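Local coordinates for Ras-associated and pleckstrin homology domains-containing protein 1 (Homo sapiens, PDB 4GN1), which mediates localized membrane signals, is implicated in regulating lamellipodial dynamics and targets EVL and VASP to the leading edge, here represented by its Ras-associating and PH domains, at residues Val31-Asn34 / Leu35-Lys38; Gly42-Leu45 / Asp46-Leu49; Leu73-Thr76 / Arg77-Asn81; Glu110-Asp113 / Arg114-Glu117; Gln230-Asn233 / Gly234-Ala238. All coordinates share one frame; numbering follows the deposited sequence.

Contact 1: Val31-Asn34 / Leu35-Lys38; sequences VLDN and LMDK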
loop_
_atom_site.group_PDB
_atom_site.type_symbol
_atom_site.label_atom_id
_atom_site.label_comp_id
_atom_site.label_asym_id
_atom_site.label_seq_id
_atom_site.Cartn_x
_atom_site.Cartn_y
_atom_site.Cartn_z
ATOM N N VAL A 31 -14.783 3.521 -10.847
ATOM C CA VAL A 31 -14.017 3.327 -12.062
ATOM C C VAL A 31 -13.785 1.853 -12.316
ATOM O O VAL A 31 -13.975 1.389 -13.431
ATOM C CB VAL A 31 -12.671 4.081 -11.972
ATOM C CG1 VAL A 31 -11.672 3.591 -13.011
ATOM C CG2 VAL A 31 -12.923 5.591 -12.040
ATOM N N LEU A 32 -13.401 1.112 -11.282
ATOM C CA LEU A 32 -13.285 -0.344 -11.391
ATOM C C LEU A 32 -14.596 -1.045 -11.775
ATOM O O LEU A 32 -14.588 -1.985 -12.589
ATOM C CB LEU A 32 -12.767 -0.937 -10.084
ATOM C CG LEU A 32 -11.270 -0.744 -9.817
ATOM C CD1 LEU A 32 -10.972 -1.148 -8.385
ATOM C CD2 LEU A 32 -10.408 -1.546 -10.772
ATOM N N ASP A 33 -15.718 -0.606 -11.205
ATOM C CA ASP A 33 -17.006 -1.196 -11.588
ATOM C C ASP A 33 -17.249 -1.059 -13.090
ATOM O O ASP A 33 -17.766 -1.996 -13.748
ATOM C CB ASP A 33 -18.164 -0.673 -10.744
ATOM C CG ASP A 33 -18.101 -1.159 -9.300
ATOM O OD1 ASP A 33 -17.363 -2.083 -8.961
ATOM O OD2 ASP A 33 -18.798 -0.616 -8.450
ATOM N N ASN A 34 -16.833 0.076 -13.644
ATOM C CA ASN A 34 -16.905 0.290 -15.085
ATOM C C ASN A 34 -15.919 -0.574 -15.853
ATOM O O ASN A 34 -16.291 -1.207 -16.833
ATOM C CB ASN A 34 -16.734 1.774 -15.437
ATOM C CG ASN A 34 -17.947 2.592 -15.065
ATOM O OD1 ASN A 34 -19.024 2.046 -14.838
ATOM N ND2 ASN A 34 -17.781 3.899 -14.973
ATOM N N LEU A 35 -14.671 -0.634 -15.407
ATOM C CA LEU A 35 -13.724 -1.533 -16.035
ATOM C C LEU A 35 -14.247 -2.990 -16.083
ATOM O O LEU A 35 -14.135 -3.669 -17.111
ATOM C CB LEU A 35 -12.351 -1.441 -15.370
ATOM C CG LEU A 35 -11.534 -0.231 -15.806
ATOM C CD1 LEU A 35 -10.417 0.089 -14.811
ATOM C CD2 LEU A 35 -10.993 -0.469 -17.208
ATOM N N MET A 36 -14.814 -3.457 -14.978
ATOM C CA MET A 36 -15.427 -4.792 -14.938
ATOM C C MET A 36 -16.564 -4.968 -15.963
ATOM O O MET A 36 -16.510 -5.903 -16.743
ATOM C CB MET A 36 -15.821 -5.193 -13.512
ATOM C CG MET A 36 -14.592 -5.258 -12.602
ATOM S SD MET A 36 -14.810 -5.876 -10.930
ATOM C CE MET A 36 -15.537 -4.462 -10.089
ATOM N N ASP A 37 -17.513 -4.023 -16.027
ATOM C CA ASP A 37 -18.613 -4.064 -17.016
ATOM C C ASP A 37 -18.129 -4.057 -18.462
ATOM O O ASP A 37 -18.618 -4.826 -19.283
ATOM C CB ASP A 37 -19.578 -2.872 -16.886
ATOM C CG ASP A 37 -20.198 -2.759 -15.527
ATOM O OD1 ASP A 37 -20.415 -3.789 -14.863
ATOM O OD2 ASP A 37 -20.475 -1.608 -15.116
ATOM N N LYS A 38 -17.201 -3.175 -18.789
ATOM C CA LYS A 38 -16.836 -3.034 -20.183
ATOM C C LYS A 38 -15.952 -4.170 -20.706
ATOM O O LYS A 38 -15.900 -4.410 -21.924
ATOM C CB LYS A 38 -16.220 -1.672 -20.448
ATOM C CG LYS A 38 -17.251 -0.561 -20.423
ATOM C CD LYS A 38 -18.192 -0.673 -21.614
ATOM C CE LYS A 38 -19.310 0.372 -21.594
ATOM N NZ LYS A 38 -18.793 1.746 -21.856
#
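Val31 and Leu35 run alongside each other in the same direction on one flank of a helix, with Val31 CG1 4.1 Å from Leu35 CD1. The valine branch that does the touching stands opposite its own backbone N (chi1 163°), which carries it forward along the helix toward the next turn. Leu32 adds a looser apolar approach to the same Leu35 CD1 through its CD2. A second parallel pair, Asp33 and Met36, runs along another flank. The Met36 chain is straight as far as SD and then bends (chi3 -78°), which turns CE back to 3.2 Å from Asp33 OD1, while CG of the methionine rests against Leu32 O. The same carboxylate oxygen is in a salt bridge with Arg29 one turn earlier, so the methyl lies beside an ion pair already made.

All eight residues belong to helix 28-39, the helix packed against the sheet in the ubiquitin-like fold of the Ras-associating domain. Leu32, Leu35 and Met36 all touch Phe85 of strand 83-87, and the two leucines also meet Leu49 of strand 47-53.

The far side is polar. Asn34 and Asp37 are angled across each other, their amide and carboxylate planes 53° apart; Asn34 OD1 and Asp37 OD2, 3.9 Å from one another, are merely neighbours with no bond between them. Through the backbone run four consecutive i to i+4 bonds, from Leu35 N to Val31 O at 2.9 Å through to Lys38 N to Asn34 O, also 2.9 Å.

Contact 2: Gly42-Leu45 / Asp46-Leu49; sequences GYSL and DWSL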
loop_
_atom_site.group_PDB
_atom_site.type_symbol
_atom_site.label_atom_id
_atom_site.label_comp_id
_atom_site.label_asym_id
_atom_site.label_seq_id
_atom_site.Cartn_x
_atom_site.Cartn_y
_atom_site.Cartn_z
ATOM N N GLY A 42 -15.882 -10.415 -15.276
ATOM C CA GLY A 42 -16.611 -11.000 -14.159
ATOM C C GLY A 42 -16.253 -10.305 -12.866
ATOM O O GLY A 42 -15.095 -9.935 -12.657
ATOM N N TYR A 43 -17.245 -10.125 -11.998
ATOM C CA TYR A 43 -17.051 -9.458 -10.712
ATOM C C TYR A 43 -16.064 -10.145 -9.769
ATOM O O TYR A 43 -15.865 -11.357 -9.821
ATOM C CB TYR A 43 -18.386 -9.272 -9.986
ATOM C CG TYR A 43 -18.337 -8.089 -9.047
ATOM C CD1 TYR A 43 -18.594 -6.798 -9.526
ATOM C CD2 TYR A 43 -17.990 -8.246 -7.689
ATOM C CE1 TYR A 43 -18.534 -5.698 -8.683
ATOM C CE2 TYR A 43 -17.926 -7.149 -6.835
ATOM C CZ TYR A 43 -18.200 -5.871 -7.339
ATOM O OH TYR A 43 -18.150 -4.748 -6.529
ATOM N N SER A 44 -15.449 -9.339 -8.913
ATOM C CA SER A 44 -14.577 -9.795 -7.839
ATOM C C SER A 44 -13.982 -8.606 -7.109
ATOM O O SER A 44 -13.562 -7.593 -7.710
ATOM C CB SER A 44 -13.441 -10.693 -8.327
ATOM O OG SER A 44 -12.452 -10.777 -7.327
ATOM N N LEU A 45 -13.939 -8.759 -5.798
ATOM C CA LEU A 45 -13.399 -7.754 -4.923
ATOM C C LEU A 45 -11.888 -7.576 -5.169
ATOM O O LEU A 45 -11.334 -6.554 -4.756
ATOM C CB LEU A 45 -13.660 -8.170 -3.464
ATOM C CG LEU A 45 -12.730 -9.191 -2.780
ATOM C CD1 LEU A 45 -13.033 -9.233 -1.296
ATOM C CD2 LEU A 45 -12.807 -10.591 -3.365
ATOM N N ASP A 46 -11.251 -8.560 -5.827
ATOM C CA ASP A 46 -9.803 -8.556 -6.113
ATOM C C ASP A 46 -9.326 -7.778 -7.353
ATOM O O ASP A 46 -8.110 -7.556 -7.519
ATOM C CB ASP A 46 -9.263 -9.978 -6.187
ATOM C CG ASP A 46 -9.207 -10.651 -4.826
ATOM O OD1 ASP A 46 -8.808 -9.996 -3.828
ATOM O OD2 ASP A 46 -9.563 -11.840 -4.753
ATOM N N TRP A 47 -10.262 -7.391 -8.222
ATOM C CA TRP A 47 -9.931 -6.482 -9.319
ATOM C C TRP A 47 -9.462 -5.178 -8.764
ATOM O O TRP A 47 -10.084 -4.610 -7.873
ATOM C CB TRP A 47 -11.094 -6.305 -10.298
ATOM C CG TRP A 47 -11.303 -7.573 -11.087
ATOM C CD1 TRP A 47 -12.275 -8.542 -10.885
ATOM C CD2 TRP A 47 -10.474 -8.093 -12.182
ATOM N NE1 TRP A 47 -12.123 -9.586 -11.773
ATOM C CE2 TRP A 47 -11.071 -9.378 -12.578
ATOM C CE3 TRP A 47 -9.357 -7.631 -12.865
ATOM C CZ2 TRP A 47 -10.551 -10.149 -13.604
ATOM C CZ3 TRP A 47 -8.841 -8.415 -13.907
ATOM C CH2 TRP A 47 -9.427 -9.645 -14.267
ATOM N N SER A 48 -8.333 -4.708 -9.269
ATOM C CA SER A 48 -7.653 -3.585 -8.677
ATOM C C SER A 48 -7.187 -2.605 -9.734
ATOM O O SER A 48 -6.981 -2.957 -10.892
ATOM C CB SER A 48 -6.440 -4.088 -7.890
ATOM O OG SER A 48 -6.834 -4.968 -6.835
ATOM N N LEU A 49 -7.014 -1.370 -9.318
ATOM C CA LEU A 49 -6.407 -0.385 -10.167
ATOM C C LEU A 49 -5.089 -0.050 -9.509
ATOM O O LEU A 49 -5.016 0.283 -8.304
ATOM C CB LEU A 49 -7.286 0.849 -10.311
ATOM C CG LEU A 49 -6.977 1.763 -11.499
ATOM C CD1 LEU A 49 -7.249 1.125 -12.870
ATOM C CD2 LEU A 49 -7.775 3.049 -11.352
HETATM O O HOH W 1 -12.958 -4.809 -7.416
#
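This is a local turn contact, in which the loop after helix 28-39 bends into the start of strand 47-53 of the Ras-associating domain. A type I beta turn runs from Ser44 to Trp47, closed by a weak hydrogen bond from Trp47 N to Ser44 O at 3.3 Å. Water 1 reinforces this long closure by donating to both Ser44 O and Trp47 O, each at 2.9 Å.

The serine side chain secures the middle of the turn. With chi1 at 164° its OG is swung to the side of the carbonyl carbon, from where it reaches forward to accept from Asp46 N at 2.9 Å, with an N-H...O angle of 160°. Ser44 thus uses both its carbonyl and its hydroxyl on the backbone ahead. Its CB meets the Trp47 indole obliquely, 3.5 Å from CD1. The carbonyl O of Gly42 comes to 3.1 Å from Trp47 NE1, again obliquely to the ring.

Leu45 and Asp46 run next to each other in the same direction, Leu45 CD2 lying 3.7 Å from Asp46 OD2. That carboxylate has its strong partner elsewhere, in a salt bridge to Lys96. Ser48 OG reaches back to Asp46 O, approaching from above the carbonyl plane.

Around the turn, the Trp47 ring stacks with Phe85 of strand 83-87 and touches Met36 of helix 28-39, Tyr43 packs on that same helix, and Leu45 lies against Tyr248 and Ala251 of helix 242-251.

Contact 3: Leu73-Thr76 / Arg77-Asn81; sequences LNWT and RDSQN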
loop_
_atom_site.group_PDB
_atom_site.type_symbol
_atom_site.label_atom_id
_atom_site.label_comp_id
_atom_site.label_asym_id
_atom_site.label_seq_id
_atom_site.Cartn_x
_atom_site.Cartn_y
_atom_site.Cartn_z
ATOM N N LEU A 73 -3.908 14.193 -10.972
ATOM C CA LEU A 73 -3.374 15.552 -11.008
ATOM C C LEU A 73 -1.984 15.666 -10.349
ATOM O O LEU A 73 -1.234 16.578 -10.669
ATOM C CB LEU A 73 -4.341 16.561 -10.380
ATOM C CG LEU A 73 -5.691 16.712 -11.068
ATOM C CD1 LEU A 73 -6.587 17.710 -10.357
ATOM C CD2 LEU A 73 -5.532 17.073 -12.534
ATOM N N ASN A 74 -1.648 14.745 -9.447
ATOM C CA ASN A 74 -0.292 14.648 -8.944
ATOM C C ASN A 74 0.770 14.245 -9.957
ATOM O O ASN A 74 1.945 14.370 -9.698
ATOM C CB ASN A 74 -0.243 13.700 -7.766
ATOM C CG ASN A 74 -0.940 14.260 -6.569
ATOM O OD1 ASN A 74 -0.939 15.468 -6.346
ATOM N ND2 ASN A 74 -1.548 13.395 -5.792
ATOM N N TRP A 75 0.371 13.760 -11.112
ATOM C CA TRP A 75 1.344 13.299 -12.093
ATOM C C TRP A 75 1.999 14.479 -12.747
ATOM O O TRP A 75 1.398 15.550 -12.813
ATOM C CB TRP A 75 0.636 12.434 -13.127
ATOM C CG TRP A 75 0.240 11.051 -12.637
ATOM C CD1 TRP A 75 0.154 10.584 -11.317
ATOM C CD2 TRP A 75 -0.186 9.900 -13.477
ATOM N NE1 TRP A 75 -0.254 9.268 -11.292
ATOM C CE2 TRP A 75 -0.480 8.802 -12.549
ATOM C CE3 TRP A 75 -0.332 9.689 -14.853
ATOM C CZ2 TRP A 75 -0.879 7.557 -12.995
ATOM C CZ3 TRP A 75 -0.751 8.433 -15.294
ATOM C CH2 TRP A 75 -1.015 7.386 -14.379
ATOM N N THR A 76 3.227 14.336 -13.235
ATOM C CA THR A 76 3.808 15.444 -14.016
ATOM C C THR A 76 3.131 15.530 -15.394
ATOM O O THR A 76 2.524 14.556 -15.876
ATOM C CB THR A 76 5.349 15.373 -14.152
ATOM O OG1 THR A 76 5.734 14.127 -14.728
ATOM C CG2 THR A 76 6.002 15.520 -12.814
ATOM N N ARG A 77 3.216 16.705 -16.011
ATOM C CA ARG A 77 2.694 16.903 -17.376
ATOM C C ARG A 77 3.128 15.771 -18.336
ATOM O O ARG A 77 2.312 15.218 -19.088
ATOM C CB ARG A 77 3.120 18.290 -17.910
ATOM C CG ARG A 77 2.807 19.429 -16.939
ATOM C CD ARG A 77 2.847 20.824 -17.571
ATOM N NE ARG A 77 1.867 21.740 -16.951
ATOM C CZ ARG A 77 2.006 22.348 -15.767
ATOM N NH1 ARG A 77 3.099 22.156 -15.024
ATOM N NH2 ARG A 77 1.049 23.160 -15.322
ATOM N N ASP A 78 4.420 15.431 -18.259
ATOM C CA ASP A 78 5.082 14.430 -19.110
ATOM C C ASP A 78 5.248 13.069 -18.410
ATOM O O ASP A 78 6.172 12.306 -18.733
ATOM C CB ASP A 78 6.465 14.954 -19.542
ATOM C CG ASP A 78 7.364 15.307 -18.351
ATOM O OD1 ASP A 78 6.872 15.416 -17.214
ATOM O OD2 ASP A 78 8.580 15.487 -18.543
ATOM N N SER A 79 4.354 12.768 -17.467
ATOM C CA SER A 79 4.439 11.530 -16.704
ATOM C C SER A 79 4.381 10.303 -17.601
ATOM O O SER A 79 3.606 10.255 -18.538
ATOM C CB SER A 79 3.345 11.439 -15.642
ATOM O OG SER A 79 3.726 10.472 -14.679
ATOM N N GLN A 80 5.223 9.324 -17.304
ATOM C CA GLN A 80 5.175 8.037 -17.973
ATOM C C GLN A 80 4.588 6.995 -17.018
ATOM O O GLN A 80 4.732 5.783 -17.232
ATOM C CB GLN A 80 6.572 7.596 -18.385
ATOM C CG GLN A 80 7.448 8.671 -18.991
ATOM C CD GLN A 80 8.646 8.071 -19.691
ATOM O OE1 GLN A 80 8.490 7.237 -20.581
ATOM N NE2 GLN A 80 9.846 8.483 -19.288
ATOM N N ASN A 81 3.946 7.481 -15.957
ATOM C CA ASN A 81 3.181 6.629 -15.058
ATOM C C ASN A 81 2.096 5.856 -15.821
ATOM O O ASN A 81 1.517 6.366 -16.777
ATOM C CB ASN A 81 2.520 7.488 -13.971
ATOM C CG ASN A 81 3.524 8.084 -12.999
ATOM O OD1 ASN A 81 4.719 7.756 -13.026
ATOM N ND2 ASN A 81 3.032 8.956 -12.125
HETATM O O HOH W 2 4.728 11.980 -12.738
#
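A type I beta turn from Thr76 to Ser79, followed at once by an ST turn at Ser79, shapes the loop between helix 68-72 and strand 83-87 of the Ras-associating domain. Two backbone donors define these turns: Ser79 N donates to Thr76 O at 3.0 Å, from well above the carbonyl plane, and Asn81 N donates to Ser79 OG at 3.3 Å. A hydroxyl-carboxylate bond braces the first turn. Thr76 OG1, poised between its own backbone N and carbonyl carbon (chi1 56°), donates to Asp78 OD1 at 3.0 Å, on the anti side and 29° out of the carboxylate plane. Water 2 links Thr76 N with Ser79 OG.

Apolar contact comes from Trp75, whose CB meets Ser79 CB at 3.8 Å, and whose ring carries Asn81 on one face. The asparagine amide stands on edge there, its plane 89° from the indole. Both groups are held by polar partners beyond the loop: Trp75 NE1 by Glu51, and the Asn81 amide by Ser54 N through OD1 and Gln211 through ND2. Asn81 ND2 lies over the five-membered ring, 3.4 Å from Trp75 CD1. Over the six-membered ring of Trp75 sits Asn81 CB, in a CH-pi contact 3.3 Å from its centroid.

Contact 4: Glu110-Asp113 / Arg114-Glu117; sequences EMAD and RNKE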
loop_
_atom_site.group_PDB
_atom_site.type_symbol
_atom_site.label_atom_id
_atom_site.label_comp_id
_atom_site.label_asym_id
_atom_site.label_seq_id
_atom_site.Cartn_x
_atom_site.Cartn_y
_atom_site.Cartn_z
ATOM N N GLU A 110 -5.239 -20.755 10.109
ATOM C CA GLU A 110 -6.663 -20.649 9.815
ATOM C C GLU A 110 -7.429 -19.935 10.928
ATOM O O GLU A 110 -6.924 -19.745 12.034
ATOM C CB GLU A 110 -7.295 -22.040 9.627
ATOM C CG GLU A 110 -6.818 -22.878 8.443
ATOM C CD GLU A 110 -6.704 -22.108 7.127
ATOM O OE1 GLU A 110 -7.597 -21.278 6.796
ATOM O OE2 GLU A 110 -5.699 -22.343 6.406
ATOM N N MET A 111 -8.662 -19.559 10.625
ATOM C CA MET A 111 -9.615 -19.065 11.612
ATOM C C MET A 111 -11.004 -19.243 11.013
ATOM O O MET A 111 -11.169 -19.079 9.801
ATOM C CB MET A 111 -9.350 -17.590 11.948
ATOM C CG MET A 111 -10.257 -17.039 13.047
ATOM S SD MET A 111 -10.135 -15.265 13.354
ATOM C CE MET A 111 -9.177 -15.243 14.866
ATOM N N ALA A 112 -11.980 -19.584 11.851
ATOM C CA ALA A 112 -13.373 -19.665 11.426
ATOM C C ALA A 112 -13.890 -18.287 10.979
ATOM O O ALA A 112 -13.583 -17.260 11.607
ATOM C CB ALA A 112 -14.251 -20.223 12.541
ATOM N N ASP A 113 -14.685 -18.285 9.903
ATOM C CA ASP A 113 -15.245 -17.063 9.300
ATOM C C ASP A 113 -15.856 -16.128 10.327
ATOM O O ASP A 113 -15.544 -14.943 10.366
ATOM C CB ASP A 113 -16.328 -17.424 8.273
ATOM C CG ASP A 113 -15.755 -17.869 6.918
ATOM O OD1 ASP A 113 -14.588 -17.514 6.561
ATOM O OD2 ASP A 113 -16.514 -18.570 6.203
ATOM N N ARG A 114 -16.728 -16.667 11.161
ATOM C CA ARG A 114 -17.412 -15.857 12.147
ATOM C C ARG A 114 -16.455 -15.135 13.089
ATOM O O ARG A 114 -16.753 -14.032 13.551
ATOM C CB ARG A 114 -18.417 -16.700 12.913
ATOM C CG ARG A 114 -19.643 -16.990 12.069
ATOM C CD ARG A 114 -20.520 -18.081 12.662
ATOM N NE ARG A 114 -21.271 -17.654 13.845
ATOM C CZ ARG A 114 -22.332 -16.839 13.829
ATOM N NH1 ARG A 114 -22.777 -16.319 12.681
ATOM N NH2 ARG A 114 -22.947 -16.536 14.976
ATOM N N ASN A 115 -15.309 -15.752 13.357
ATOM C CA ASN A 115 -14.307 -15.161 14.240
ATOM C C ASN A 115 -13.395 -14.135 13.522
ATOM O O ASN A 115 -12.910 -13.180 14.143
ATOM C CB ASN A 115 -13.501 -16.251 14.971
ATOM C CG ASN A 115 -14.356 -17.059 15.939
ATOM O OD1 ASN A 115 -15.402 -16.594 16.408
ATOM N ND2 ASN A 115 -13.915 -18.284 16.247
ATOM N N LYS A 116 -13.156 -14.350 12.229
ATOM C CA LYS A 116 -12.622 -13.293 11.370
ATOM C C LYS A 116 -13.494 -12.022 11.475
ATOM O O LYS A 116 -12.970 -10.920 11.716
ATOM C CB LYS A 116 -12.523 -13.760 9.917
ATOM C CG LYS A 116 -11.254 -14.515 9.566
ATOM C CD LYS A 116 -11.481 -15.360 8.329
ATOM C CE LYS A 116 -10.314 -16.278 8.048
ATOM N NZ LYS A 116 -10.530 -16.954 6.733
ATOM N N GLU A 117 -14.810 -12.197 11.327
ATOM C CA GLU A 117 -15.787 -11.109 11.425
ATOM C C GLU A 117 -15.649 -10.359 12.766
ATOM O O GLU A 117 -15.460 -9.141 12.784
ATOM C CB GLU A 117 -17.197 -11.684 11.290
ATOM C CG GLU A 117 -18.111 -10.897 10.364
ATOM C CD GLU A 117 -19.599 -11.222 10.548
ATOM O OE1 GLU A 117 -19.954 -12.219 11.238
ATOM O OE2 GLU A 117 -20.432 -10.459 9.996
#
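Met111 and Asn115 lie nearly perpendicular to each other at the start of helix 113-124, where Ala112 occupies the N-cap position. The Met111 chain is extended through chi1 (-176°) and chi2, so that it reaches from the loop over the first turn, and it bends only at chi3 (-104°), where CE turns off beyond SD. Its CG lies 3.9 Å from Asn115 CB, and SD settles 3.4 Å from Lys116 N, next to the peptide joining those two residues.

Lys116 reaches the other way. Its CG points away from the carbonyl carbon, and beyond it the chain is fully extended, running back past the cap to bring CE to 3.4 Å from Met111 O. The Lys116 and Asp113 side chains pass each other at a slant, NZ staying 4.1 Å from Asp113 OD1, beyond a salt bridge. NZ instead bonds to Asn97 OD1 and to Lys96 O at the end of helix 93-96.

The backbone of the first turn closes on the N-cap residue and the one after it. Glu117 N donates to Asp113 O at 3.0 Å. Ala112 O accepts twice: Lys116 N approaches it almost in line with the C=O at 3.0 Å, and Asn115 N comes from above the carbonyl plane at 2.9 Å.

Contact 5: Gln230-Asn233 / Gly234-Ala238; sequences QWVN and GIRIA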
loop_
_atom_site.group_PDB
_atom_site.type_symbol
_atom_site.label_atom_id
_atom_site.label_comp_id
_atom_site.label_asym_id
_atom_site.label_seq_id
_atom_site.Cartn_x
_atom_site.Cartn_y
_atom_site.Cartn_z
ATOM N N GLN A 230 3.004 -7.908 6.258
ATOM C CA GLN A 230 2.595 -7.379 7.551
ATOM C C GLN A 230 2.806 -5.861 7.619
ATOM O O GLN A 230 1.903 -5.111 8.010
ATOM C CB GLN A 230 3.320 -8.120 8.675
ATOM C CG GLN A 230 2.767 -9.526 8.910
ATOM C CD GLN A 230 3.540 -10.348 9.950
ATOM O OE1 GLN A 230 3.583 -11.573 9.862
ATOM N NE2 GLN A 230 4.137 -9.688 10.937
ATOM N N TRP A 231 3.982 -5.405 7.191
ATOM C CA TRP A 231 4.308 -3.976 7.249
ATOM C C TRP A 231 3.442 -3.083 6.397
ATOM O O TRP A 231 2.944 -2.043 6.877
ATOM C CB TRP A 231 5.788 -3.733 6.971
ATOM C CG TRP A 231 6.636 -3.863 8.215
ATOM C CD1 TRP A 231 7.429 -4.933 8.593
ATOM C CD2 TRP A 231 6.776 -2.889 9.292
ATOM N NE1 TRP A 231 8.045 -4.683 9.779
ATOM C CE2 TRP A 231 7.693 -3.485 10.260
ATOM C CE3 TRP A 231 6.260 -1.625 9.539
ATOM C CZ2 TRP A 231 8.056 -2.834 11.425
ATOM C CZ3 TRP A 231 6.642 -0.972 10.721
ATOM C CH2 TRP A 231 7.523 -1.566 11.637
ATOM N N VAL A 232 3.268 -3.463 5.134
ATOM C CA VAL A 232 2.363 -2.780 4.211
ATOM C C VAL A 232 0.926 -2.779 4.746
ATOM O O VAL A 232 0.291 -1.729 4.782
ATOM C CB VAL A 232 2.420 -3.393 2.794
ATOM C CG1 VAL A 232 1.397 -2.739 1.870
ATOM C CG2 VAL A 232 3.805 -3.250 2.201
ATOM N N ASN A 233 0.412 -3.921 5.193
ATOM C CA ASN A 233 -0.947 -3.894 5.721
ATOM C C ASN A 233 -1.073 -3.017 6.961
ATOM O O ASN A 233 -2.008 -2.178 7.071
ATOM C CB ASN A 233 -1.508 -5.299 5.917
ATOM C CG ASN A 233 -1.916 -5.930 4.587
ATOM O OD1 ASN A 233 -2.852 -5.466 3.940
ATOM N ND2 ASN A 233 -1.197 -6.968 4.159
ATOM N N GLY A 234 -0.110 -3.170 7.864
ATOM C CA GLY A 234 -0.077 -2.368 9.077
ATOM C C GLY A 234 -0.099 -0.902 8.707
ATOM O O GLY A 234 -0.979 -0.165 9.127
ATOM N N ILE A 235 0.868 -0.484 7.895
ATOM C CA ILE A 235 0.933 0.904 7.438
ATOM C C ILE A 235 -0.392 1.380 6.860
ATOM O O ILE A 235 -0.841 2.488 7.167
ATOM C CB ILE A 235 2.120 1.134 6.481
ATOM C CG1 ILE A 235 3.417 0.856 7.249
ATOM C CG2 ILE A 235 2.129 2.565 5.923
ATOM C CD1 ILE A 235 4.646 0.786 6.376
ATOM N N ARG A 236 -1.038 0.527 6.078
ATOM C CA ARG A 236 -2.327 0.856 5.468
ATOM C C ARG A 236 -3.431 1.093 6.505
ATOM O O ARG A 236 -4.182 2.077 6.408
ATOM C CB ARG A 236 -2.730 -0.215 4.456
ATOM C CG ARG A 236 -1.952 -0.125 3.144
ATOM C CD ARG A 236 -2.171 -1.339 2.262
ATOM N NE ARG A 236 -3.503 -1.317 1.670
ATOM C CZ ARG A 236 -4.367 -2.318 1.696
ATOM N NH1 ARG A 236 -4.047 -3.465 2.293
ATOM N NH2 ARG A 236 -5.552 -2.166 1.113
ATOM N N ILE A 237 -3.508 0.220 7.507
ATOM C CA ILE A 237 -4.473 0.400 8.602
ATOM C C ILE A 237 -4.285 1.748 9.286
ATOM O O ILE A 237 -5.213 2.541 9.374
ATOM C CB ILE A 237 -4.386 -0.730 9.636
ATOM C CG1 ILE A 237 -4.770 -2.042 8.955
ATOM C CG2 ILE A 237 -5.277 -0.409 10.839
ATOM C CD1 ILE A 237 -4.510 -3.277 9.786
ATOM N N ALA A 238 -3.062 1.999 9.726
ATOM C CA ALA A 238 -2.701 3.232 10.424
ATOM C C ALA A 238 -2.891 4.495 9.570
ATOM O O ALA A 238 -3.103 5.579 10.116
ATOM C CB ALA A 238 -1.259 3.136 10.886
#
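The Trp231 indole meets Ile235 at its edge: Ile235 CD1 lies near the ring plane, 4.3 Å from CE3, one turn further along the helix. The Arg236 guanidinium is likewise approached at its edge, where Asn233 OD1 sits near the plane and receives a weak hydrogen bond from NH1 at 2.9 Å; the N-H...O angle is only 116°. The amide and guanidinium planes are turned 64° apart, although the two side chains run alongside each other in the same direction.

These residues lie on helix 225-240, the C-terminal helix of the PH domain, which closes one end of the beta barrel in this fold. Trp231 packs on Phe153 and Leu155 of strand 148-156, while Val232 and Ile235 meet Leu203 of strand 202-206. The opposite charge for Arg236 comes from Glu63, a residue of the Ras-associating region, in a salt bridge through NH2. Asn233 is tied in turn by ND2 to His229 O, which fixes the amide so that OD1 is turned to the arginine.

The bend in the Arg236 chain at chi3 (73°) swings the guanidinium round to the asparagine, while CD rests 3.9 Å from Val232 CG1. Gly234 N donates to Gln230 O at 2.8 Å. The regular helical ladder continues with Ile235 N to Trp231 O and Arg236 N to Val232 O. Its last rung across this contact is Ile237 N to Asn233 O, 2.9 Å long, with Ile237 CG1 lying 3.3 Å from the same oxygen.

How the contacts relate
Contacts 1 and 5 are both single helical stretches with ladders of backbone bonds, but they serve different domains: contact 5 is buried in the PH domain, and contact 1, in the Ras-associating domain, has one buried and one exposed flank. Contacts 2, 3 and 4 lie at the surface. Hydroxyls and bridging waters hold the turns of contacts 2 and 3, while contact 4 relies on backbone bonds at a helix start, with Met111 laid over them. Contacts 1 and 2 touch, Met36 SD lying 3.7 Å from Trp47 CD1, so helix 28-39 and the start of the following strand pack directly on each other. Contacts 3 and 4 sit on opposite sides of the chain's centre, their centres about 42 Å apart.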